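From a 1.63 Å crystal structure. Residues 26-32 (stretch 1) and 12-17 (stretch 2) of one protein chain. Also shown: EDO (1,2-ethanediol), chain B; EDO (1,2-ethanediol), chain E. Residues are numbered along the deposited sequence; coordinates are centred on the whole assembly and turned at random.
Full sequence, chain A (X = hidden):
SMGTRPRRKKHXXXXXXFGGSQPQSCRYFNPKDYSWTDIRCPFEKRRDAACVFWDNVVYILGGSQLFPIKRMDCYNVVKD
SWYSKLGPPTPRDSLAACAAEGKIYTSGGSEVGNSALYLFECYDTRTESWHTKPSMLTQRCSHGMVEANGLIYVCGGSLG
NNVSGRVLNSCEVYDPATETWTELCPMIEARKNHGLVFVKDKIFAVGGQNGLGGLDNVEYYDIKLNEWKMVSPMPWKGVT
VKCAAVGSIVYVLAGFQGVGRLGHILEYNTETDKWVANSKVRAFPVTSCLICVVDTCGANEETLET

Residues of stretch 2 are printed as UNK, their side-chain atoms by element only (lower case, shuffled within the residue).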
ATOM      1  N   CYS A  26     -16.086   5.022   2.440  1.00  7.35           N
ATOM      2  CA  CYS A  26     -15.017   4.635   3.394  1.00  6.13           C
ATOM      3  C   CYS A  26     -15.612   3.639   4.374  1.00  5.06           C
ATOM      4  O   CYS A  26     -16.698   3.874   4.893  1.00  6.21           O
ATOM      5  CB  CYS A  26     -14.453   5.831   4.153  1.00  7.42           C
ATOM      6  SG  CYS A  26     -13.715   7.107   3.170  1.00  7.34           S
ATOM      7  N   ARG A  27     -14.936   2.497   4.560  1.00  6.12           N
ATOM      8  CA  ARG A  27     -15.479   1.410   5.369  1.00  4.01           C
ATOM      9  C   ARG A  27     -14.379   0.582   6.022  1.00  5.49           C
ATOM     10  O   ARG A  27     -13.251   0.492   5.495  1.00  8.21           O
ATOM     11  CB  ARG A  27     -16.353   0.478   4.507  1.00  4.59           C
ATOM     12  CG  ARG A  27     -17.452   1.142   3.681  1.00  6.37           C
ATOM     13  CD  ARG A  27     -18.436   0.118   3.126  1.00  9.16           C
ATOM     14  NE  ARG A  27     -19.624  -0.020   3.966  1.00  5.93           N
ATOM     15  CZ  ARG A  27     -20.613  -0.895   3.771  1.00  9.53           C
ATOM     16  NH1 ARG A  27     -20.562  -1.754   2.750  1.00 10.34           N
ATOM     17  NH2 ARG A  27     -21.660  -0.913   4.608  1.00 15.48           N
ATOM     18  N   TYR A  28     -14.717  -0.015   7.173  1.00  4.37           N
ATOM     19  CA  TYR A  28     -13.897  -1.046   7.769  1.00  4.25           C
ATOM     20  C   TYR A  28     -14.406  -2.379   7.303  1.00  5.35           C
ATOM     21  O   TYR A  28     -15.631  -2.628   7.316  1.00  7.11           O
ATOM     22  CB  TYR A  28     -14.041  -1.068   9.287  1.00  5.17           C
ATOM     23  CG  TYR A  28     -13.401   0.033  10.062  1.00  8.20           C
ATOM     24  CD1 TYR A  28     -12.032   0.223  10.042  1.00  4.87           C
ATOM     25  CD2 TYR A  28     -14.161   0.866  10.865  1.00  9.55           C
ATOM     26  CE1 TYR A  28     -11.448   1.209  10.776  1.00 10.10           C
ATOM     27  CE2 TYR A  28     -13.569   1.850  11.619  1.00  6.66           C
ATOM     28  CZ  TYR A  28     -12.214   2.019  11.557  1.00  7.34           C
ATOM     29  OH  TYR A  28     -11.582   2.998  12.300  1.00  6.97           O
ATOM     30  N   PHE A  29     -13.482  -3.247   6.940  1.00  3.94           N
ATOM     31  CA  PHE A  29     -13.714  -4.675   6.848  1.00  5.89           C
ATOM     32  C   PHE A  29     -13.211  -5.362   8.128  1.00  3.85           C
ATOM     33  O   PHE A  29     -12.048  -5.183   8.534  1.00  3.81           O
ATOM     34  CB  PHE A  29     -12.971  -5.255   5.654  1.00  5.62           C
ATOM     35  CG  PHE A  29     -13.039  -6.756   5.555  1.00  8.11           C
ATOM     36  CD1 PHE A  29     -14.207  -7.381   5.142  1.00  7.71           C
ATOM     37  CD2 PHE A  29     -11.919  -7.553   5.858  1.00  3.90           C
ATOM     38  CE1 PHE A  29     -14.268  -8.757   5.024  1.00  6.10           C
ATOM     39  CE2 PHE A  29     -11.997  -8.927   5.763  1.00  5.68           C
ATOM     40  CZ  PHE A  29     -13.180  -9.522   5.341  1.00  2.67           C
ATOM     41  N   ASN A  30     -14.051  -6.201   8.724  1.00  3.29           N
ATOM     42  CA  ASN A  30     -13.656  -6.942   9.926  1.00  5.19           C
ATOM     43  C   ASN A  30     -13.438  -8.418   9.578  1.00  3.09           C
ATOM     44  O   ASN A  30     -14.402  -9.133   9.285  1.00  5.58           O
ATOM     45  CB  ASN A  30     -14.716  -6.806  10.979  1.00  5.89           C
ATOM     46  CG  ASN A  30     -14.312  -7.459  12.323  1.00 12.93           C
ATOM     47  OD1 ASN A  30     -13.353  -8.221  12.405  1.00 10.32           O
ATOM     48  ND2 ASN A  30     -15.038  -7.119  13.372  1.00 10.66           N
ATOM     49  N   PRO A  31     -12.159  -8.868   9.550  1.00  4.28           N
ATOM     50  CA  PRO A  31     -11.885 -10.250   9.155  1.00  5.58           C
ATOM     51  C   PRO A  31     -12.528 -11.302  10.069  1.00  8.88           C
ATOM     52  O   PRO A  31     -12.715 -12.425   9.647  1.00  9.32           O
ATOM     53  CB  PRO A  31     -10.367 -10.364   9.274  1.00  6.91           C
ATOM     54  CG  PRO A  31      -9.857  -9.024   9.421  1.00 13.47           C
ATOM     55  CD  PRO A  31     -10.933  -8.131   9.886  1.00  6.41           C
ATOM     56  N   LYS A  32     -12.818 -10.942  11.327  1.00  5.35           N
ATOM     57  CA  LYS A  32     -13.390 -11.886  12.261  1.00  5.87           C
ATOM     58  C   LYS A  32     -14.826 -12.275  11.903  1.00  8.03           C
ATOM     59  O   LYS A  32     -15.204 -13.435  12.040  1.00 10.85           O
ATOM     60  CB  LYS A  32     -13.267 -11.374  13.699  1.00 10.16           C
ATOM     61  CG  LYS A  32     -11.870 -11.674  14.240  1.00 23.45           C
ATOM     62  CD  LYS A  32     -11.733 -11.396  15.685  1.00 37.32           C
ATOM     63  CE  LYS A  32     -10.330 -11.750  16.177  1.00 45.64           C
ATOM     64  NZ  LYS A  32     -10.032 -13.207  16.025  1.00 39.06           N
ATOM     65  N   UNK A  12      -7.392  -5.421  18.261  1.00 12.24           N
ATOM     66  CA  UNK A  12      -8.680  -5.524  17.608  1.00 12.70           C
ATOM     67  C   UNK A  12      -8.557  -4.960  16.195  1.00 11.19           C
ATOM     68  O   UNK A  12      -8.822  -3.772  15.971  1.00 14.85           O
ATOM     69  o   UNK A  12     -11.347  -5.935  17.091  1.00 22.15           O
ATOM     70  c   UNK A  12     -11.160  -5.147  18.045  1.00 28.77           C
ATOM     71  o   UNK A  12     -12.096  -4.676  18.724  1.00 32.10           O
ATOM     72  c   UNK A  12      -9.735  -4.746  18.399  1.00 15.94           C
ATOM     73  N   UNK A  13      -8.178  -5.825  15.259  1.00  8.52           N
ATOM     74  CA  UNK A  13      -7.783  -5.387  13.924  1.00  9.36           C
ATOM     75  C   UNK A  13      -8.968  -5.224  12.983  1.00 10.05           C
ATOM     76  O   UNK A  13      -9.960  -5.963  13.040  1.00 14.21           O
ATOM     77  c   UNK A  13      -5.501  -6.499  14.035  1.00 11.07           C
ATOM     78  c   UNK A  13      -3.950  -7.787  15.382  1.00 20.54           C
ATOM     79  c   UNK A  13      -3.418  -5.519  14.791  1.00 27.25           C
ATOM     80  o   UNK A  13      -1.897  -6.776  16.105  1.00 30.52           O
ATOM     81  c   UNK A  13      -3.089  -6.698  15.423  1.00 17.37           C
ATOM     82  c   UNK A  13      -6.795  -6.368  13.293  1.00 12.14           C
ATOM     83  c   UNK A  13      -5.157  -7.681  14.687  1.00 15.70           C
ATOM     84  c   UNK A  13      -4.614  -5.421  14.108  1.00 21.21           C
ATOM     85  N   UNK A  14      -8.845  -4.234  12.122  1.00  4.89           N
ATOM     86  CA  UNK A  14      -9.766  -4.008  11.002  1.00  5.78           C
ATOM     87  C   UNK A  14      -8.910  -3.645   9.833  1.00  4.15           C
ATOM     88  O   UNK A  14      -7.766  -3.172  10.009  1.00  5.03           O
ATOM     89  c   UNK A  14     -12.798  -3.979  12.151  1.00 15.46           C
ATOM     90  c   UNK A  14     -13.647  -4.353  14.459  1.00 16.22           C
ATOM     91  n   UNK A  14     -14.621  -4.206  15.342  1.00 15.78           N
ATOM     92  c   UNK A  14     -11.691  -2.980  12.411  1.00 11.94           C
ATOM     93  n   UNK A  14     -13.808  -3.892  13.212  1.00 17.32           N
ATOM     94  n   UNK A  14     -12.519  -4.955  14.836  1.00 18.56           N
ATOM     95  c   UNK A  14     -10.715  -2.836  11.255  1.00  9.12           C
ATOM     96  N   UNK A  15      -9.450  -3.848   8.637  1.00  3.40           N
ATOM     97  CA  UNK A  15      -8.856  -3.334   7.415  1.00  3.12           C
ATOM     98  C   UNK A  15      -9.716  -2.151   6.967  1.00  4.71           C
ATOM     99  O   UNK A  15     -10.925  -2.299   6.749  1.00  6.37           O
ATOM    100  c   UNK A  15      -7.937  -6.850   5.963  1.00  5.27           C
ATOM    101  c   UNK A  15      -8.100  -3.796   5.066  1.00  3.05           C
ATOM    102  c   UNK A  15      -8.760  -4.410   6.336  1.00  3.88           C
ATOM    103  c   UNK A  15      -7.969  -5.614   6.861  1.00  4.80           C
ATOM    104  N   UNK A  16      -9.110  -0.979   6.897  1.00  3.11           N
ATOM    105  CA  UNK A  16      -9.834   0.264   6.587  1.00  5.25           C
ATOM    106  C   UNK A  16      -9.607   0.634   5.142  1.00  4.98           C
ATOM    107  O   UNK A  16      -8.476   0.634   4.657  1.00  4.70           O
ATOM    108  c   UNK A  16      -9.367   1.369   7.477  1.00  5.12           C
ATOM    109  N   UNK A  17     -10.703   0.950   4.455  1.00  4.16           N
ATOM    110  CA  UNK A  17     -10.664   1.339   3.039  1.00  4.14           C
ATOM    111  C   UNK A  17     -11.210   2.750   2.915  1.00  3.61           C
ATOM    112  O   UNK A  17     -12.276   3.055   3.472  1.00  7.31           O
ATOM    113  c   UNK A  17     -11.474   0.372   2.196  1.00  6.08           C
ATOM    114  c   UNK A  17     -10.808  -1.826   3.232  1.00 20.41           C
ATOM    115  c   UNK A  17     -11.563  -1.763   0.866  1.00 12.61           C
ATOM    116  c   UNK A  17     -10.830  -1.014   1.972  1.00 14.59           C
TER
HETATM  117  C1  EDO B 951     -17.536   7.877   3.561  1.00 28.08           C
HETATM  118  O1  EDO B 951     -18.123   6.640   4.037  1.00 16.83           O
HETATM  119  C2  EDO B 951     -18.580   8.980   3.443  1.00 27.05           C
HETATM  120  O2  EDO B 951     -18.834   9.648   4.684  1.00 19.87           O
HETATM  121  C1  EDO E 954     -18.352  -3.569   0.263  1.00 27.01           C
HETATM  122  O1  EDO E 954     -18.657  -2.201   0.633  1.00 22.85           O
HETATM  123  C2  EDO E 954     -19.276  -4.021  -0.849  1.00 33.44           C
HETATM  124  O2  EDO E 954     -20.638  -3.802  -0.429  1.00 39.05           O
HETATM  125  O   HOH W   1     -11.103  -8.125  14.028  1.00 14.30           O

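Position 12 has four side-chain atoms: two carbons, the second carrying two oxygens. That is a carboxylate on a single methylene. It makes no contact with stretch 1. The residue is Asp 12.

Position 13 has one carbon followed by a ring of six carbons bearing one oxygen. The end of this side chain leads away from stretch 1 and stays well clear of it. A phenol ring on one carbon is tyrosine, so this is Tyr 13. Its backbone does more: a water donates to Tyr 13 O at 2.6 Å and to Asn 30 OD1 at 2.8 Å, linking the two stretches.

Position 14 has three carbons, a nitrogen, then a carbon carrying two more nitrogens. This is a guanidinium chain, and CA-to-CB points toward stretch 1. The CB of position 14 lies 3.5 Å from Tyr 28 CD1. Asn 30 ND2 sits over one face of the guanidinium. The residue is Arg 14. Asn 30 ND2 is 3.3 Å from Arg 14 CZ. Arg 14 NE and Asn 30 ND2 are 3.5 Å apart, but both are donors and no hydrogen bond forms. Arg 14 NH1 instead makes a salt bridge to Asp 12 OD1 at 2.7 Å, and also donates to Tyr 13 O at 3.3 Å.

Position 15 has four carbons, forked at the first, with one arm two carbons long. The tip of that arm lies near the plane of the Phe 29 ring, at its edge. Four carbons, forked at the first with one arm two carbons long, identify Ile 15. Its CD1 is 4.0 Å from Phe 29 CD2, an apolar contact.

Position 16 has one side-chain carbon. The CB of position 16 is 3.9 Å from Tyr 28 CD1. A lone methyl makes it Ala 16.

Position 17 has four carbons, forked at the second. The side chain lies on the same face of the sheet as those of Arg 27, Phe 29 and Ile 15. The CB of position 17 comes 3.7 Å from Arg 27 O. The fork identifies Leu 17.

The contact is an antiparallel strand pairing. Ile 15 N donates to Phe 29 O at 2.9 Å, and Phe 29 N donates to Ile 15 O at 2.7 Å. Leu 17 N donates to Arg 27 O at 2.8 Å, and Arg 27 N donates to Leu 17 O at 2.9 Å. Between these pairs, Tyr 28 and Ala 16 form a non-hydrogen-bonded pair with CA atoms 4.4 Å apart. Their side chains share the other face. The backbone thus sets the register, while one apolar contact lies on each face: Tyr 28 with Ala 16, and Phe 29 with Ile 15. Together the stretches bury 511 Å².

Stretch 2 (12-17) DYRIAL
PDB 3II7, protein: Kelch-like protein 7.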